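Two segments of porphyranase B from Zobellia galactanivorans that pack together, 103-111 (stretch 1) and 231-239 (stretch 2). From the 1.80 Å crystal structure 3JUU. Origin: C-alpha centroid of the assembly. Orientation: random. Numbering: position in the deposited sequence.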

ATOM      1  N   ASN A 103     -14.747   1.962  -1.293  1.00 13.23           N
ATOM      2  CA  ASN A 103     -15.362   1.927   0.064  1.00 13.04           C
ATOM      3  C   ASN A 103     -14.288   2.003   1.178  1.00 12.35           C
ATOM      4  O   ASN A 103     -13.170   1.530   0.981  1.00 13.39           O
ATOM      5  CB  ASN A 103     -16.180   0.645   0.209  1.00 12.57           C
ATOM      6  CG  ASN A 103     -17.395   0.648  -0.732  1.00 13.64           C
ATOM      7  OD1 ASN A 103     -18.337   1.424  -0.507  1.00 18.73           O
ATOM      8  ND2 ASN A 103     -17.352  -0.171  -1.779  1.00 17.07           N
ATOM      9  N   GLY A 104     -14.622   2.696   2.273  1.00 13.28           N
ATOM     10  CA  GLY A 104     -13.645   2.881   3.389  1.00 13.72           C
ATOM     11  C   GLY A 104     -14.181   2.268   4.680  1.00 14.38           C
ATOM     12  O   GLY A 104     -15.355   1.793   4.750  1.00 13.75           O
ATOM     13  N   MET A 105     -13.320   2.269   5.692  1.00 14.23           N
ATOM     14  CA  MET A 105     -13.708   1.798   7.021  1.00 14.65           C
ATOM     15  C   MET A 105     -12.837   2.551   8.072  1.00 14.35           C
ATOM     16  O   MET A 105     -11.778   3.117   7.778  1.00 12.65           O
ATOM     17  CB  MET A 105     -13.569   0.232   7.070  1.00 14.20           C
ATOM     18  CG  MET A 105     -13.912  -0.557   8.438  1.00 17.09           C
ATOM     19  SD  MET A 105     -15.581  -0.011   8.987  1.00 21.95           S
ATOM     20  CE  MET A 105     -16.622  -0.745   7.639  1.00 20.14           C
ATOM     21  N   THR A 106     -13.321   2.546   9.317  1.00 13.92           N
ATOM     22  CA  THR A 106     -12.494   2.992  10.472  1.00 13.90           C
ATOM     23  C   THR A 106     -12.219   1.778  11.347  1.00 13.66           C
ATOM     24  O   THR A 106     -13.160   1.098  11.781  1.00 11.03           O
ATOM     25  CB  THR A 106     -13.214   4.108  11.253  1.00 15.08           C
ATOM     26  OG1 THR A 106     -13.747   5.081  10.324  1.00 14.21           O
ATOM     27  CG2 THR A 106     -12.195   4.855  12.190  1.00 13.64           C
ATOM     28  N   TYR A 107     -10.929   1.520  11.613  1.00 12.99           N
ATOM     29  CA  TYR A 107     -10.427   0.359  12.387  1.00 12.50           C
ATOM     30  C   TYR A 107     -10.577  -0.946  11.648  1.00 12.78           C
ATOM     31  O   TYR A 107     -11.285  -1.012  10.636  1.00 16.08           O
ATOM     32  CB  TYR A 107     -11.037   0.243  13.831  1.00 12.86           C
ATOM     33  CG  TYR A 107     -11.074   1.581  14.516  1.00 13.79           C
ATOM     34  CD1 TYR A 107      -9.928   2.352  14.662  1.00 12.87           C
ATOM     35  CD2 TYR A 107     -12.301   2.133  14.900  1.00 15.51           C
ATOM     36  CE1 TYR A 107      -9.989   3.651  15.240  1.00 13.29           C
ATOM     37  CE2 TYR A 107     -12.364   3.408  15.491  1.00 16.25           C
ATOM     38  CZ  TYR A 107     -11.181   4.124  15.674  1.00 14.90           C
ATOM     39  OH  TYR A 107     -11.233   5.397  16.208  1.00 16.43           O
ATOM     40  N   GLY A 108      -9.909  -1.973  12.138  1.00 11.43           N
ATOM     41  CA  GLY A 108     -10.039  -3.291  11.607  1.00 11.99           C
ATOM     42  C   GLY A 108      -8.689  -3.927  11.265  1.00 11.84           C
ATOM     43  O   GLY A 108      -7.641  -3.384  11.638  1.00 12.45           O
ATOM     44  N   TYR A 109      -8.692  -5.099  10.613  1.00 11.40           N
ATOM     45  CA  TYR A 109      -7.461  -5.797  10.289  1.00 10.32           C
ATOM     46  C   TYR A 109      -7.381  -5.833   8.735  1.00 11.42           C
ATOM     47  O   TYR A 109      -8.352  -6.265   8.076  1.00 11.82           O
ATOM     48  CB  TYR A 109      -7.451  -7.251  10.898  1.00 10.78           C
ATOM     49  CG  TYR A 109      -6.087  -7.893  10.684  1.00  8.91           C
ATOM     50  CD1 TYR A 109      -5.008  -7.549  11.545  1.00 11.34           C
ATOM     51  CD2 TYR A 109      -5.807  -8.773   9.580  1.00 10.66           C
ATOM     52  CE1 TYR A 109      -3.746  -8.026  11.324  1.00  9.58           C
ATOM     53  CE2 TYR A 109      -4.512  -9.279   9.381  1.00 11.74           C
ATOM     54  CZ  TYR A 109      -3.469  -8.870  10.261  1.00 10.03           C
ATOM     55  OH  TYR A 109      -2.199  -9.415  10.093  1.00 10.55           O
ATOM     56  N   TYR A 110      -6.227  -5.478   8.161  1.00 10.43           N
ATOM     57  CA  TYR A 110      -6.142  -5.339   6.700  1.00 10.00           C
ATOM     58  C   TYR A 110      -4.921  -6.022   6.289  1.00 10.71           C
ATOM     59  O   TYR A 110      -3.813  -5.682   6.793  1.00 10.49           O
ATOM     60  CB  TYR A 110      -6.017  -3.842   6.325  1.00 10.48           C
ATOM     61  CG  TYR A 110      -7.236  -3.082   6.767  1.00  9.35           C
ATOM     62  CD1 TYR A 110      -8.296  -2.897   5.851  1.00  7.47           C
ATOM     63  CD2 TYR A 110      -7.363  -2.571   8.070  1.00  7.47           C
ATOM     64  CE1 TYR A 110      -9.463  -2.223   6.254  1.00 13.94           C
ATOM     65  CE2 TYR A 110      -8.491  -1.934   8.452  1.00  9.41           C
ATOM     66  CZ  TYR A 110      -9.553  -1.768   7.544  1.00 14.35           C
ATOM     67  OH  TYR A 110     -10.695  -1.083   7.928  1.00 14.65           O
ATOM     68  N   GLU A 111      -5.051  -6.974   5.348  1.00 10.73           N
ATOM     69  CA  GLU A 111      -3.885  -7.756   4.979  1.00  9.23           C
ATOM     70  C   GLU A 111      -3.877  -8.029   3.468  1.00  9.52           C
ATOM     71  O   GLU A 111      -4.933  -8.074   2.855  1.00 10.22           O
ATOM     72  CB  GLU A 111      -3.875  -9.097   5.730  1.00 10.58           C
ATOM     73  CG  GLU A 111      -5.284  -9.783   5.741  1.00 11.05           C
ATOM     74  CD  GLU A 111      -5.276 -11.221   6.184  1.00 13.06           C
ATOM     75  OE1 GLU A 111      -4.219 -11.700   6.657  1.00 10.62           O
ATOM     76  OE2 GLU A 111      -6.345 -11.883   5.951  1.00 13.69           O
ATOM     77  N   ASP A 231      -4.273  11.044  16.359  1.00 11.86           N
ATOM     78  CA  ASP A 231      -5.350  10.028  16.358  1.00 10.89           C
ATOM     79  C   ASP A 231      -5.744   9.545  14.923  1.00 11.67           C
ATOM     80  O   ASP A 231      -6.091  10.339  14.029  1.00 12.02           O
ATOM     81  CB  ASP A 231      -6.606  10.630  16.907  1.00 10.82           C
ATOM     82  CG  ASP A 231      -6.541  10.914  18.413  1.00 19.13           C
ATOM     83  OD1 ASP A 231      -5.709  10.275  19.101  1.00 17.64           O
ATOM     84  OD2 ASP A 231      -7.359  11.788  18.849  1.00 21.01           O
ATOM     85  N   PHE A 232      -5.731   8.243  14.722  1.00  9.92           N
ATOM     86  CA  PHE A 232      -6.226   7.651  13.457  1.00 10.62           C
ATOM     87  C   PHE A 232      -7.684   7.210  13.681  1.00 10.60           C
ATOM     88  O   PHE A 232      -7.949   6.020  13.792  1.00 10.64           O
ATOM     89  CB  PHE A 232      -5.314   6.481  13.059  1.00 10.34           C
ATOM     90  CG  PHE A 232      -4.029   6.915  12.317  1.00 12.65           C
ATOM     91  CD1 PHE A 232      -3.539   8.235  12.393  1.00  8.58           C
ATOM     92  CD2 PHE A 232      -3.338   5.993  11.525  1.00 10.81           C
ATOM     93  CE1 PHE A 232      -2.342   8.657  11.729  1.00  8.93           C
ATOM     94  CE2 PHE A 232      -2.129   6.422  10.828  1.00 10.82           C
ATOM     95  CZ  PHE A 232      -1.666   7.782  10.889  1.00  8.58           C
ATOM     96  N   ASP A 233      -8.617   8.189  13.776  1.00 10.92           N
ATOM     97  CA  ASP A 233     -10.000   7.827  14.026  1.00 12.21           C
ATOM     98  C   ASP A 233     -10.872   8.281  12.854  1.00 13.40           C
ATOM     99  O   ASP A 233     -12.098   8.526  13.049  1.00 12.44           O
ATOM    100  CB  ASP A 233     -10.472   8.446  15.339  1.00 12.82           C
ATOM    101  CG  ASP A 233     -10.231   9.944  15.393  1.00 15.45           C
ATOM    102  OD1 ASP A 233      -9.689  10.530  14.436  1.00 16.26           O
ATOM    103  OD2 ASP A 233     -10.480  10.536  16.481  1.00 17.46           O
ATOM    104  N   ILE A 234     -10.235   8.456  11.668  1.00 10.68           N
ATOM    105  CA  ILE A 234     -10.962   8.957  10.445  1.00 11.88           C
ATOM    106  C   ILE A 234     -11.037   7.771   9.470  1.00 12.68           C
ATOM    107  O   ILE A 234     -10.060   7.020   9.348  1.00 11.97           O
ATOM    108  CB  ILE A 234     -10.273  10.211   9.729  1.00 10.42           C
ATOM    109  CG1 ILE A 234     -10.024  11.376  10.736  1.00 11.69           C
ATOM    110  CG2 ILE A 234     -11.197  10.730   8.582  1.00 11.36           C
ATOM    111  CD1 ILE A 234      -8.991  12.339  10.354  1.00 11.64           C
ATOM    112  N   GLU A 235     -12.166   7.627   8.787  1.00 10.69           N
ATOM    113  CA  GLU A 235     -12.348   6.563   7.765  1.00 11.66           C
ATOM    114  C   GLU A 235     -11.200   6.562   6.763  1.00 10.70           C
ATOM    115  O   GLU A 235     -10.759   7.634   6.293  1.00 11.48           O
ATOM    116  CB  GLU A 235     -13.686   6.839   6.968  1.00 12.03           C
ATOM    117  CG  GLU A 235     -14.058   5.664   6.072  1.00 17.30           C
ATOM    118  CD  GLU A 235     -15.361   5.956   5.298  1.00 22.43           C
ATOM    119  OE1 GLU A 235     -15.860   7.081   5.420  1.00 28.08           O
ATOM    120  OE2 GLU A 235     -15.789   5.139   4.504  1.00 26.80           O
ATOM    121  N   MET A 236     -10.686   5.377   6.452  1.00 10.10           N
ATOM    122  CA  MET A 236      -9.576   5.293   5.494  1.00  9.31           C
ATOM    123  C   MET A 236      -9.898   4.298   4.386  1.00 10.11           C
ATOM    124  O   MET A 236     -10.789   3.473   4.525  1.00 11.97           O
ATOM    125  CB  MET A 236      -8.253   4.922   6.183  1.00  8.69           C
ATOM    126  CG  MET A 236      -7.710   6.145   6.944  1.00  7.73           C
ATOM    127  SD  MET A 236      -5.924   6.037   7.317  1.00 10.80           S
ATOM    128  CE  MET A 236      -5.869   5.041   8.761  1.00  7.40           C
ATOM    129  N   TYR A 237      -9.157   4.405   3.268  1.00 10.33           N
ATOM    130  CA  TYR A 237      -9.399   3.655   2.014  1.00 10.46           C
ATOM    131  C   TYR A 237      -8.133   2.969   1.658  1.00 11.43           C
ATOM    132  O   TYR A 237      -7.046   3.580   1.886  1.00 11.83           O
ATOM    133  CB  TYR A 237      -9.768   4.632   0.864  1.00  9.53           C
ATOM    134  CG  TYR A 237     -11.051   5.424   1.201  1.00 11.23           C
ATOM    135  CD1 TYR A 237     -12.333   4.975   0.741  1.00 13.90           C
ATOM    136  CD2 TYR A 237     -11.000   6.543   2.086  1.00 11.71           C
ATOM    137  CE1 TYR A 237     -13.523   5.693   1.076  1.00 15.18           C
ATOM    138  CE2 TYR A 237     -12.178   7.238   2.444  1.00 14.33           C
ATOM    139  CZ  TYR A 237     -13.430   6.778   1.940  1.00 17.33           C
ATOM    140  OH  TYR A 237     -14.586   7.460   2.303  1.00 19.10           O
ATOM    141  N   LEU A 238      -8.256   1.770   1.066  1.00 10.25           N
ATOM    142  CA  LEU A 238      -7.103   0.964   0.680  1.00 10.04           C
ATOM    143  C   LEU A 238      -6.420   1.499  -0.583  1.00  9.65           C
ATOM    144  O   LEU A 238      -7.062   2.181  -1.458  1.00  9.84           O
ATOM    145  CB  LEU A 238      -7.484  -0.489   0.439  1.00 11.61           C
ATOM    146  CG  LEU A 238      -7.808  -1.273   1.727  1.00 13.46           C
ATOM    147  CD1 LEU A 238      -8.581  -2.562   1.364  1.00 13.36           C
ATOM    148  CD2 LEU A 238      -6.560  -1.629   2.541  1.00 11.51           C
ATOM    149  N   ARG A 239      -5.128   1.231  -0.641  1.00  7.06           N
ATOM    150  CA  ARG A 239      -4.318   1.612  -1.793  1.00  9.37           C
ATOM    151  C   ARG A 239      -3.365   0.462  -2.116  1.00  9.69           C
ATOM    152  O   ARG A 239      -2.644  -0.032  -1.217  1.00  9.99           O
ATOM    153  CB  ARG A 239      -3.426   2.803  -1.465  1.00  7.36           C
ATOM    154  CG  ARG A 239      -4.199   4.090  -1.120  1.00  7.45           C
ATOM    155  CD  ARG A 239      -4.706   4.779  -2.457  1.00  8.40           C
ATOM    156  NE  ARG A 239      -5.448   5.997  -2.147  1.00  7.98           N
ATOM    157  CZ  ARG A 239      -6.771   6.074  -1.980  1.00 11.44           C
ATOM    158  NH1 ARG A 239      -7.505   5.003  -1.954  1.00 10.26           N
ATOM    159  NH2 ARG A 239      -7.315   7.285  -1.814  1.00 13.27           N
TER
HETATM  160  O   HOH W   1     -17.241   4.076   2.277  1.00 24.05           O
HETATM  161  O   HOH W   2     -14.521   7.412  11.604  1.00 24.07           O

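Two segments far apart in sequence can be fastened by very little backbone pairing, provided that the neighbouring side chains and ordered water complete the seal. The contact in porphyranase B is a compact example. Its core is one antiparallel bridge between Met105 and Met236, closed by a reciprocal pair of hydrogen bonds: Met105 N donates to Met236 O at 3.0 Å, and Met236 N donates to Met105 O at 2.8 Å, the latter nearly linear at 174°. Met105 O also receives a CA-H...O contact from Glu235 CA at 3.5 Å, so one carbonyl serves two neighbouring residues.

Water extends the polar network where direct bonds are absent. One molecule accepts from Gly104 N at 3.0 Å and donates to Glu235 OE2 at 2.9 Å, linking a backbone amide to a carboxylate. A second lies 2.8 Å from Thr106 OG1, to which it is hydrogen-bonded, and donates to Asp233 O at 3.0 Å. Thr106 OG1 approaches Glu235 N to 3.4 Å, but the angle is too poor for a hydrogen bond.

Packing then depends on close approach of the main chain. Gly104 CA sits over one face of the Tyr237 ring, 4.0 Å from its centroid, in a CH-pi contact, and lies 3.1 Å from Met236 O. A CB here would point toward the other stretch and clash with Glu235 OE2, Met236 O and Tyr237 CE1; the absence of a side chain is what makes room for this fit.

Farther out, Tyr107 reaches across with the end of its side chain, bringing OH to 3.3 Å from Asp233 CB and CE1 to 3.4 Å from Phe232 O. Tyr110 CD1 meets Leu238 CD2 at 3.9 Å in an apolar contact, while Tyr110 OH donates to Tyr107 O at 2.8 Å, tying together two residues that both touch the opposing segment.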